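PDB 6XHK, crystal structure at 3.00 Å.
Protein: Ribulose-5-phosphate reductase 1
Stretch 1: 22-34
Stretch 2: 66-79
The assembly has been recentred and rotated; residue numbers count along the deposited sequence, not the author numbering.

Stretch 1, residues 22-34: DIYSDYVIVRPLY
Stretch 2 66-79: GVGEVVFDSKGVFN

The two stretches contribute neighbouring antiparallel strands, their axes inclined at 137° and 4.2 Å apart at closest approach; together they bury 901 Å². Most phi/psi values are extended, near -116/116 at Val28 and -139/157 at Val67.

Backbone groups do most of the bonding. Arg31 pairs with Glu69 reciprocally: Arg31 N donates to Glu69 O (2.8 Å) and Glu69 N to Arg31 O (3.0 Å). Next, Pro32 faces Gly68, CA to CA 4.0 Å. Proline has no amide hydrogen to offer, which costs this pairing nothing, and a CB on Gly68 would lie 2.5 Å from Arg31 O, a clash. The register then slips by one in a bulge, where Leu33 turns to -111/-64. Val67 O accepts from Leu33 N (2.9 Å) and weakly from Tyr34 N (3.3 Å), while Val67 N donates to Tyr34 O (2.9 Å). At the other end Ile29 O takes two donors, Val71 N (3.1 Å) and Phe72 N (3.2 Å), and Ile29 N gives a weak bond to Phe72 O (3.0 Å).

Branched aliphatic residues suit these extended backbones. Val28 (p), Val30 (t) and Val70 (t) share one buried face, with Val28 CG2 3.9 Å from Val70 CG1. On the other face lie Ile29 (m), Arg31, Glu69 and Phe72 (m); Ile29 CB is 4.0 Å from Phe72 CB. Arg31, all-trans through chi3, leads its polar end away.

Two turns flank this pairing. Within a type I turn from Asp22 to Ser25, Ile23 CG2 lies 3.7 Å from Phe72 CG, over the ring face. Ser25 OG (p) donates to Asp22 O (3.1 Å). A second type I turn, Asp73 to Gly76, closes with Gly76 N to Asp73 O (2.9 Å); Gly76 suits its positive phi of 78°. Asp73 OD2 accepts from Phe78 N (2.7 Å), and OD1 is satisfied elsewhere in the structure.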

# COMPACT_ATOMS: atom_id res chain seq x y z
N ASP A 22 24.37 -2.14 -16.95
CA ASP A 22 24.61 -1.90 -18.37
C ASP A 22 23.65 -0.81 -18.83
O ASP A 22 22.44 -1.03 -18.92
CB ASP A 22 24.41 -3.18 -19.18
CG ASP A 22 24.76 -3.01 -20.63
OD1 ASP A 22 25.84 -3.46 -21.03
OD2 ASP A 22 23.98 -2.39 -21.38
N ILE A 23 24.21 0.37 -19.11
CA ILE A 23 23.42 1.52 -19.57
C ILE A 23 22.64 1.14 -20.82
O ILE A 23 21.54 1.66 -21.06
CB ILE A 23 24.38 2.72 -19.82
CG1 ILE A 23 25.23 3.00 -18.57
CG2 ILE A 23 23.64 3.99 -20.23
CD1 ILE A 23 26.62 2.30 -18.57
N TYR A 24 23.16 0.20 -21.61
CA TYR A 24 22.68 -0.01 -22.97
C TYR A 24 21.78 -1.24 -23.09
O TYR A 24 21.70 -1.86 -24.16
CB TYR A 24 23.86 -0.05 -23.95
CG TYR A 24 24.74 1.22 -23.88
CD1 TYR A 24 24.39 2.36 -24.60
CD2 TYR A 24 25.93 1.24 -23.16
CE1 TYR A 24 25.16 3.53 -24.54
CE2 TYR A 24 26.72 2.40 -23.10
CZ TYR A 24 26.32 3.54 -23.80
OH TYR A 24 27.08 4.70 -23.77
N SER A 25 21.08 -1.60 -22.02
CA SER A 25 20.22 -2.78 -21.99
C SER A 25 18.76 -2.39 -22.20
O SER A 25 18.38 -1.21 -22.19
CB SER A 25 20.43 -3.52 -20.66
OG SER A 25 19.99 -2.75 -19.56
N ASP A 26 17.91 -3.42 -22.41
CA ASP A 26 16.50 -3.20 -22.69
C ASP A 26 15.72 -2.78 -21.45
O ASP A 26 14.49 -2.82 -21.43
CB ASP A 26 15.87 -4.45 -23.32
CG ASP A 26 14.57 -4.14 -24.04
OD1 ASP A 26 14.33 -2.96 -24.37
OD2 ASP A 26 13.78 -5.09 -24.27
N TYR A 27 16.45 -2.39 -20.42
CA TYR A 27 15.87 -1.87 -19.20
C TYR A 27 15.83 -0.35 -19.29
O TYR A 27 16.38 0.27 -20.20
CB TYR A 27 16.68 -2.36 -18.00
CG TYR A 27 16.50 -3.84 -17.72
CD1 TYR A 27 17.48 -4.55 -17.04
CD2 TYR A 27 15.37 -4.52 -18.16
CE1 TYR A 27 17.34 -5.91 -16.79
CE2 TYR A 27 15.22 -5.88 -17.92
CZ TYR A 27 16.21 -6.57 -17.23
OH TYR A 27 16.08 -7.91 -16.97
N VAL A 28 15.14 0.26 -18.34
CA VAL A 28 15.13 1.70 -18.15
C VAL A 28 15.76 1.97 -16.78
O VAL A 28 15.26 1.50 -15.75
CB VAL A 28 13.71 2.29 -18.32
CG1 VAL A 28 12.72 1.51 -17.58
CG2 VAL A 28 13.64 3.69 -17.77
N ILE A 29 16.91 2.64 -16.78
CA ILE A 29 17.66 2.89 -15.55
C ILE A 29 17.08 4.11 -14.86
O ILE A 29 16.95 5.17 -15.47
CB ILE A 29 19.16 3.08 -15.84
CG1 ILE A 29 19.79 1.78 -16.38
CG2 ILE A 29 19.89 3.52 -14.60
CD1 ILE A 29 19.71 1.63 -17.88
N VAL A 30 16.74 3.97 -13.59
CA VAL A 30 15.91 4.92 -12.85
C VAL A 30 16.61 5.26 -11.55
O VAL A 30 17.08 4.36 -10.84
CB VAL A 30 14.51 4.35 -12.58
CG1 VAL A 30 13.61 5.36 -11.93
CG2 VAL A 30 13.89 3.89 -13.89
N ARG A 31 16.69 6.59 -11.23
CA ARG A 31 17.22 6.82 -9.89
C ARG A 31 16.07 7.08 -8.94
O ARG A 31 15.22 7.95 -9.21
CB ARG A 31 18.18 8.00 -9.83
CG ARG A 31 18.59 8.29 -8.39
CD ARG A 31 19.57 9.38 -8.29
NE ARG A 31 19.80 9.80 -6.92
CZ ARG A 31 20.84 9.37 -6.20
NH1 ARG A 31 21.69 8.49 -6.72
NH2 ARG A 31 21.03 9.81 -4.97
N PRO A 32 15.98 6.34 -7.84
CA PRO A 32 14.89 6.60 -6.90
C PRO A 32 14.99 7.98 -6.27
O PRO A 32 16.08 8.49 -6.01
CB PRO A 32 15.06 5.46 -5.88
CG PRO A 32 16.50 5.10 -5.94
CD PRO A 32 16.87 5.26 -7.38
N LEU A 33 13.82 8.60 -6.07
CA LEU A 33 13.69 9.92 -5.47
C LEU A 33 13.05 9.88 -4.09
O LEU A 33 13.68 10.26 -3.10
CB LEU A 33 12.89 10.87 -6.39
CG LEU A 33 13.53 11.20 -7.75
CD1 LEU A 33 12.64 12.07 -8.63
CD2 LEU A 33 14.89 11.81 -7.52
N TYR A 34 11.80 9.45 -4.00
CA TYR A 34 11.12 9.22 -2.72
C TYR A 34 10.69 7.75 -2.62
O TYR A 34 10.39 7.09 -3.61
CB TYR A 34 9.94 10.19 -2.57
CG TYR A 34 10.36 11.65 -2.62
CD1 TYR A 34 10.31 12.38 -3.82
CD2 TYR A 34 10.77 12.31 -1.46
CE1 TYR A 34 10.69 13.72 -3.86
CE2 TYR A 34 11.15 13.66 -1.49
CZ TYR A 34 11.11 14.35 -2.69
OH TYR A 34 11.48 15.69 -2.71
N GLY A 66 7.97 3.02 -4.27
CA GLY A 66 8.77 4.20 -4.57
C GLY A 66 8.50 4.89 -5.89
O GLY A 66 7.79 4.38 -6.76
N VAL A 67 9.10 6.07 -6.05
CA VAL A 67 9.01 6.84 -7.29
C VAL A 67 10.40 7.42 -7.58
O VAL A 67 11.23 7.54 -6.68
CB VAL A 67 7.92 7.94 -7.16
CG1 VAL A 67 8.34 9.04 -6.18
CG2 VAL A 67 7.57 8.49 -8.50
N GLY A 68 10.66 7.73 -8.86
CA GLY A 68 12.01 8.12 -9.28
C GLY A 68 12.04 8.82 -10.62
O GLY A 68 11.01 8.98 -11.28
N GLU A 69 13.24 9.25 -11.03
CA GLU A 69 13.44 9.90 -12.32
C GLU A 69 14.21 8.97 -13.25
O GLU A 69 15.06 8.19 -12.80
CB GLU A 69 14.17 11.28 -12.18
CG GLU A 69 15.55 11.39 -11.43
CD GLU A 69 16.20 12.83 -11.45
OE1 GLU A 69 15.72 13.73 -12.19
OE2 GLU A 69 17.21 13.05 -10.74
N VAL A 70 13.87 9.03 -14.54
CA VAL A 70 14.56 8.27 -15.58
C VAL A 70 15.92 8.92 -15.85
O VAL A 70 15.98 10.05 -16.37
CB VAL A 70 13.73 8.19 -16.87
CG1 VAL A 70 14.51 7.51 -17.97
CG2 VAL A 70 12.45 7.43 -16.62
N VAL A 71 17.01 8.24 -15.52
CA VAL A 71 18.33 8.76 -15.84
C VAL A 71 18.88 8.21 -17.17
O VAL A 71 19.72 8.87 -17.80
CB VAL A 71 19.31 8.51 -14.68
CG1 VAL A 71 19.91 7.17 -14.78
CG2 VAL A 71 20.41 9.56 -14.69
N PHE A 72 18.41 7.05 -17.63
CA PHE A 72 18.78 6.45 -18.91
C PHE A 72 17.62 5.59 -19.40
O PHE A 72 16.84 5.06 -18.60
CB PHE A 72 20.03 5.57 -18.79
CG PHE A 72 21.29 6.32 -18.65
CD1 PHE A 72 21.68 7.24 -19.61
CD2 PHE A 72 22.10 6.12 -17.55
CE1 PHE A 72 22.85 7.96 -19.47
CE2 PHE A 72 23.27 6.82 -17.40
CZ PHE A 72 23.65 7.74 -18.36
N ASP A 73 17.52 5.45 -20.72
CA ASP A 73 16.52 4.60 -21.37
C ASP A 73 17.06 4.27 -22.75
O ASP A 73 16.75 4.95 -23.73
CB ASP A 73 15.15 5.26 -21.46
CG ASP A 73 14.05 4.27 -21.90
OD1 ASP A 73 14.35 3.06 -22.12
OD2 ASP A 73 12.89 4.71 -22.04
N SER A 74 17.84 3.19 -22.83
CA SER A 74 18.53 2.90 -24.07
C SER A 74 17.55 2.59 -25.20
O SER A 74 17.86 2.86 -26.37
CB SER A 74 19.52 1.76 -23.82
OG SER A 74 19.98 1.18 -25.02
N LYS A 75 16.36 2.08 -24.89
CA LYS A 75 15.36 1.79 -25.93
C LYS A 75 14.55 3.01 -26.36
O LYS A 75 13.70 2.87 -27.25
CB LYS A 75 14.41 0.68 -25.46
N GLY A 76 14.77 4.18 -25.77
CA GLY A 76 14.24 5.44 -26.30
C GLY A 76 12.78 5.73 -26.06
O GLY A 76 12.16 6.47 -26.83
N VAL A 77 12.20 5.19 -24.98
CA VAL A 77 10.77 5.26 -24.69
C VAL A 77 10.44 6.48 -23.83
O VAL A 77 9.54 7.26 -24.15
CB VAL A 77 10.31 3.96 -24.00
CG1 VAL A 77 8.95 4.13 -23.38
CG2 VAL A 77 10.30 2.81 -25.00
N PHE A 78 11.15 6.61 -22.71
CA PHE A 78 11.01 7.70 -21.75
C PHE A 78 12.17 8.67 -21.90
O PHE A 78 13.33 8.24 -21.92
CB PHE A 78 10.96 7.14 -20.32
CG PHE A 78 9.78 6.24 -20.06
CD1 PHE A 78 8.52 6.60 -20.50
CD2 PHE A 78 9.96 4.99 -19.50
CE1 PHE A 78 7.45 5.79 -20.29
CE2 PHE A 78 8.88 4.16 -19.31
CZ PHE A 78 7.63 4.56 -19.69
N ASN A 79 11.86 9.96 -21.99
CA ASN A 79 12.93 10.95 -22.06
C ASN A 79 13.60 11.12 -20.70
O ASN A 79 13.01 10.84 -19.65
CB ASN A 79 12.40 12.31 -22.55
CG ASN A 79 11.58 12.19 -23.82
OD1 ASN A 79 11.80 11.30 -24.65
ND2 ASN A 79 10.64 13.11 -24.00